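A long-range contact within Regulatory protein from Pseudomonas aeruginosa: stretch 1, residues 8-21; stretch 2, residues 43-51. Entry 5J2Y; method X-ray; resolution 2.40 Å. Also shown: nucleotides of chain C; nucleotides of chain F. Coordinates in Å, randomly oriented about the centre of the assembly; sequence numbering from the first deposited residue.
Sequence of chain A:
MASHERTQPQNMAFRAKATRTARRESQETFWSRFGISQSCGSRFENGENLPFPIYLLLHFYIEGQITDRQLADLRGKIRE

Stretch 1 (8-21) QPQNMAFRAKATRT
Stretch 2, residues 43-51: RFENGENLP

The contact turns on a buried ion pair: E45 of the second stretch grips R20 of the first stretch's helix through two hydrogen bonds within a salt bridge. R20 NE donates to E45 OE2 at 2.7 Å and R20 NH2 to E45 OE1 at 2.8 Å, so the carboxylate meets the guanidinium near its plane, at the edge. Both side chains reach to make it: R20 runs t, t, then p at chi3 (88°) and chi4 68°, while E45 is m, t with chi3 near 10°, its CA-to-CB bond sideways but its end coming nearer. E45 gives up more area to the other stretch than any other residue here.

The first stretch is mostly helix; from R15 to T21 each backbone N bonds the O four residues back, as in A16 N to M12 O at 2.7 Å. K17 and R20 point toward the second stretch; all-t K17 lays its CD 3.6 Å from E45 OE1, a carbon-to-oxygen contact beside the pair, not a second salt bridge.

A small residue marks the closest approach in the register: A13 CA lies 5.0 Å from E45 CA. A13 points toward the partner, and A13 CB comes to 3.1 Å from F44 O and 4.1 Å from F44 CB. One turn earlier, P9 and L50 have their CA atoms 6.7 Å apart. L50 (t, p; phi/psi -83/113) points toward the helix, placing CD2 3.8 Å from M12 CB and 3.7 Å from P9 O.

F14 (m, chi2 -82°) covers the turn, its ring lying obliquely with CE1 3.1 Å from E45 O and CZ 3.8 Å from G47 N. G47, at phi/psi 92/19, adopts a positive phi that favours glycine, and its N bonds F44 O at 3.0 Å. Beside this packing, R43 hydrogen-bonds DNA, NH1 donating to O6 of DG10 in chain C at 2.8 Å and NH2 to its N7 at 3.0 Å.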

# COMPACT_ATOMS: atom_id res chain seq x y z
N GLN A 8 -13.53 -7.04 2.11
CA GLN A 8 -12.18 -6.49 2.31
C GLN A 8 -11.61 -5.49 1.25
O GLN A 8 -10.92 -4.57 1.64
CB GLN A 8 -11.16 -7.64 2.56
CG GLN A 8 -10.16 -7.41 3.70
N PRO A 9 -11.86 -5.66 -0.08
CA PRO A 9 -11.15 -4.69 -0.98
C PRO A 9 -11.47 -3.19 -0.72
O PRO A 9 -10.62 -2.33 -0.97
CB PRO A 9 -11.60 -5.10 -2.40
CG PRO A 9 -12.25 -6.43 -2.27
CD PRO A 9 -12.72 -6.59 -0.84
N GLN A 10 -12.68 -2.91 -0.24
CA GLN A 10 -13.11 -1.53 0.05
C GLN A 10 -12.44 -0.97 1.29
O GLN A 10 -12.33 0.23 1.42
CB GLN A 10 -14.64 -1.46 0.20
CG GLN A 10 -15.41 -2.05 -0.98
N ASN A 11 -11.98 -1.84 2.19
CA ASN A 11 -11.34 -1.43 3.46
C ASN A 11 -9.83 -1.49 3.50
O ASN A 11 -9.17 -0.98 4.41
CB ASN A 11 -11.83 -2.36 4.56
CG ASN A 11 -13.30 -2.18 4.85
OD1 ASN A 11 -13.80 -1.05 4.92
ND2 ASN A 11 -14.01 -3.29 5.04
N MSE A 12 -9.28 -2.14 2.51
CA MSE A 12 -7.86 -2.45 2.54
C MSE A 12 -7.03 -1.17 2.55
O MSE A 12 -6.04 -1.09 3.28
CB MSE A 12 -7.57 -3.35 1.35
CG MSE A 12 -6.09 -3.57 1.25
SE MSE A 12 -5.51 -4.83 2.66
CE MSE A 12 -6.08 -6.44 1.72
N ALA A 13 -7.44 -0.19 1.76
CA ALA A 13 -6.69 1.04 1.67
C ALA A 13 -6.62 1.75 3.02
O ALA A 13 -5.56 2.23 3.42
CB ALA A 13 -7.29 1.96 0.63
N PHE A 14 -7.74 1.73 3.75
CA PHE A 14 -7.74 2.30 5.10
C PHE A 14 -6.82 1.53 6.04
O PHE A 14 -6.15 2.13 6.90
CB PHE A 14 -9.15 2.39 5.63
CG PHE A 14 -10.05 3.20 4.76
CD1 PHE A 14 -10.05 4.58 4.84
CD2 PHE A 14 -10.83 2.59 3.82
CE1 PHE A 14 -10.90 5.33 4.06
CE2 PHE A 14 -11.67 3.32 2.99
CZ PHE A 14 -11.70 4.70 3.11
N ARG A 15 -6.78 0.21 5.88
CA ARG A 15 -5.91 -0.62 6.70
C ARG A 15 -4.51 -0.13 6.37
O ARG A 15 -3.76 0.32 7.24
CB ARG A 15 -6.06 -2.09 6.34
CG ARG A 15 -6.95 -2.88 7.29
CD ARG A 15 -6.43 -4.28 7.51
NE ARG A 15 -5.52 -4.36 8.65
CZ ARG A 15 -4.83 -5.44 8.99
NH1 ARG A 15 -4.03 -5.42 10.04
NH2 ARG A 15 -4.95 -6.56 8.28
N ALA A 16 -4.17 -0.20 5.08
CA ALA A 16 -2.88 0.28 4.58
C ALA A 16 -2.45 1.61 5.18
O ALA A 16 -1.30 1.77 5.52
CB ALA A 16 -2.91 0.41 3.06
N LYS A 17 -3.39 2.55 5.29
CA LYS A 17 -3.14 3.85 5.90
C LYS A 17 -2.76 3.76 7.38
O LYS A 17 -1.82 4.43 7.84
CB LYS A 17 -4.35 4.75 5.77
CG LYS A 17 -4.10 6.16 6.32
CD LYS A 17 -5.31 7.06 6.11
CE LYS A 17 -5.09 8.38 6.83
NZ LYS A 17 -6.19 9.36 6.58
N ALA A 18 -3.48 2.93 8.12
CA ALA A 18 -3.15 2.71 9.53
C ALA A 18 -1.75 2.13 9.74
O ALA A 18 -1.07 2.47 10.69
CB ALA A 18 -4.19 1.79 10.16
N THR A 19 -1.34 1.21 8.87
CA THR A 19 0.01 0.63 8.96
C THR A 19 1.03 1.74 8.78
O THR A 19 1.90 1.95 9.63
CB THR A 19 0.23 -0.41 7.84
OG1 THR A 19 -0.77 -1.43 7.93
CG2 THR A 19 1.61 -1.05 7.94
N ARG A 20 0.88 2.45 7.67
CA ARG A 20 1.78 3.54 7.24
C ARG A 20 1.92 4.60 8.31
O ARG A 20 3.02 5.02 8.62
CB ARG A 20 1.22 4.17 5.94
CG ARG A 20 1.76 5.53 5.56
CD ARG A 20 1.17 6.06 4.25
NE ARG A 20 -0.08 6.82 4.37
CZ ARG A 20 -0.20 8.04 4.95
NH1 ARG A 20 0.81 8.61 5.59
NH2 ARG A 20 -1.37 8.69 4.92
N THR A 21 0.78 5.07 8.80
CA THR A 21 0.68 6.01 9.94
C THR A 21 1.47 5.49 11.16
O THR A 21 2.31 6.18 11.73
CB THR A 21 -0.81 6.23 10.26
OG1 THR A 21 -1.40 6.98 9.19
CG2 THR A 21 -1.05 6.97 11.58
N ARG A 43 -5.73 9.14 -3.10
CA ARG A 43 -7.10 8.82 -3.54
C ARG A 43 -7.54 7.45 -3.01
O ARG A 43 -8.68 7.30 -2.59
CB ARG A 43 -7.22 8.91 -5.03
CG ARG A 43 -6.96 10.32 -5.54
CD ARG A 43 -7.22 10.50 -7.04
NE ARG A 43 -7.99 11.73 -7.34
CZ ARG A 43 -7.54 12.79 -8.02
NH1 ARG A 43 -6.31 12.83 -8.51
NH2 ARG A 43 -8.35 13.83 -8.23
N PHE A 44 -6.63 6.47 -2.95
CA PHE A 44 -7.00 5.13 -2.38
C PHE A 44 -7.37 5.20 -0.88
O PHE A 44 -8.33 4.64 -0.45
CB PHE A 44 -5.86 4.11 -2.56
CG PHE A 44 -5.57 3.74 -3.99
CD1 PHE A 44 -6.56 3.74 -4.96
CD2 PHE A 44 -4.32 3.29 -4.34
CE1 PHE A 44 -6.28 3.35 -6.26
CE2 PHE A 44 -4.04 2.84 -5.62
CZ PHE A 44 -5.02 2.89 -6.59
N GLU A 45 -6.54 5.89 -0.12
CA GLU A 45 -6.73 6.06 1.33
C GLU A 45 -8.02 6.81 1.70
O GLU A 45 -8.42 6.82 2.86
CB GLU A 45 -5.55 6.79 1.94
CG GLU A 45 -4.30 5.97 2.03
CD GLU A 45 -3.13 6.69 2.66
OE1 GLU A 45 -3.34 7.80 3.21
OE2 GLU A 45 -2.00 6.14 2.59
N ASN A 46 -8.63 7.46 0.71
CA ASN A 46 -9.87 8.19 0.88
C ASN A 46 -11.01 7.58 0.10
O ASN A 46 -12.02 8.22 -0.17
CB ASN A 46 -9.64 9.65 0.51
CG ASN A 46 -8.94 10.41 1.62
OD1 ASN A 46 -9.58 10.81 2.57
ND2 ASN A 46 -7.62 10.55 1.53
N GLY A 47 -10.83 6.31 -0.27
CA GLY A 47 -11.93 5.47 -0.71
C GLY A 47 -12.20 5.42 -2.19
O GLY A 47 -13.29 5.03 -2.58
N GLU A 48 -11.24 5.83 -3.02
CA GLU A 48 -11.36 5.54 -4.44
C GLU A 48 -11.28 4.00 -4.61
O GLU A 48 -10.65 3.29 -3.80
CB GLU A 48 -10.27 6.25 -5.24
CG GLU A 48 -10.37 6.16 -6.76
CD GLU A 48 -9.03 6.39 -7.47
OE1 GLU A 48 -7.98 6.07 -6.87
OE2 GLU A 48 -9.01 6.86 -8.65
N ASN A 49 -11.92 3.50 -5.66
CA ASN A 49 -11.86 2.07 -5.94
C ASN A 49 -10.42 1.54 -6.05
O ASN A 49 -9.64 1.98 -6.89
CB ASN A 49 -12.61 1.72 -7.22
CG ASN A 49 -12.77 0.21 -7.38
OD1 ASN A 49 -12.16 -0.42 -8.27
ND2 ASN A 49 -13.56 -0.38 -6.49
N LEU A 50 -10.11 0.58 -5.20
CA LEU A 50 -8.82 -0.05 -5.18
C LEU A 50 -8.84 -1.14 -6.25
O LEU A 50 -9.59 -2.08 -6.14
CB LEU A 50 -8.61 -0.66 -3.81
CG LEU A 50 -7.19 -1.00 -3.40
CD1 LEU A 50 -6.30 0.25 -3.39
CD2 LEU A 50 -7.15 -1.70 -2.05
N PRO A 51 -8.06 -1.00 -7.32
CA PRO A 51 -8.01 -2.07 -8.30
C PRO A 51 -7.52 -3.41 -7.69
O PRO A 51 -6.74 -3.43 -6.75
CB PRO A 51 -7.00 -1.57 -9.33
CG PRO A 51 -6.69 -0.17 -8.97
CD PRO A 51 -7.04 0.03 -7.55
P DG C 10 -11.33 18.79 -7.59
OP1 DG C 10 -12.45 19.41 -6.88
OP2 DG C 10 -11.43 17.36 -7.96
O5' DG C 10 -11.01 19.59 -8.93
C5' DG C 10 -10.26 20.82 -8.89
C4' DG C 10 -9.57 21.08 -10.21
O4' DG C 10 -8.29 20.42 -10.24
C3' DG C 10 -10.31 20.62 -11.47
O3' DG C 10 -9.99 21.60 -12.47
C2' DG C 10 -9.67 19.28 -11.78
C1' DG C 10 -8.24 19.46 -11.29
N9 DG C 10 -7.63 18.25 -10.75
C8 DG C 10 -8.22 17.37 -9.87
N7 DG C 10 -7.43 16.38 -9.54
C5 DG C 10 -6.25 16.64 -10.23
C6 DG C 10 -5.03 15.91 -10.27
O6 DG C 10 -4.73 14.87 -9.68
N1 DG C 10 -4.10 16.53 -11.10
C2 DG C 10 -4.31 17.68 -11.81
N2 DG C 10 -3.29 18.12 -12.55
N3 DG C 10 -5.44 18.36 -11.78
C4 DG C 10 -6.36 17.79 -10.98
P DT F 16 -5.53 3.70 -10.83
OP1 DT F 16 -4.73 2.52 -10.43
OP2 DT F 16 -6.40 4.39 -9.84
O5' DT F 16 -4.51 4.71 -11.53
C5' DT F 16 -3.83 4.26 -12.72
C4' DT F 16 -2.78 5.25 -13.15
O4' DT F 16 -3.40 6.36 -13.84
C3' DT F 16 -1.94 5.85 -12.02
O3' DT F 16 -0.55 5.72 -12.34
C2' DT F 16 -2.46 7.28 -11.89
C1' DT F 16 -3.01 7.60 -13.27
N1 DT F 16 -4.19 8.48 -13.29
C2 DT F 16 -4.25 9.48 -14.25
O2 DT F 16 -3.35 9.70 -15.04
N3 DT F 16 -5.41 10.22 -14.23
C4 DT F 16 -6.48 10.07 -13.37
O4 DT F 16 -7.44 10.83 -13.45
C5 DT F 16 -6.35 8.99 -12.41
C7 DT F 16 -7.46 8.75 -11.44
C6 DT F 16 -5.22 8.27 -12.41
P DT C 9 -9.64 16.64 -1.65
OP1 DT C 9 -10.70 17.53 -1.10
OP2 DT C 9 -9.87 15.17 -1.68
O5' DT C 9 -9.30 17.16 -3.11
C5' DT C 9 -8.94 18.53 -3.31
C4' DT C 9 -8.67 18.80 -4.77
O4' DT C 9 -7.30 18.45 -5.09
C3' DT C 9 -9.55 18.06 -5.78
O3' DT C 9 -10.00 19.02 -6.73
C2' DT C 9 -8.61 17.04 -6.41
C1' DT C 9 -7.29 17.77 -6.34
N1 DT C 9 -6.08 16.93 -6.38
C2 DT C 9 -5.00 17.41 -7.08
O2 DT C 9 -5.03 18.47 -7.68
N3 DT C 9 -3.90 16.60 -7.07
C4 DT C 9 -3.76 15.39 -6.42
O4 DT C 9 -2.70 14.78 -6.48
C5 DT C 9 -4.93 14.95 -5.69
C7 DT C 9 -4.88 13.65 -4.96
C6 DT C 9 -6.02 15.73 -5.71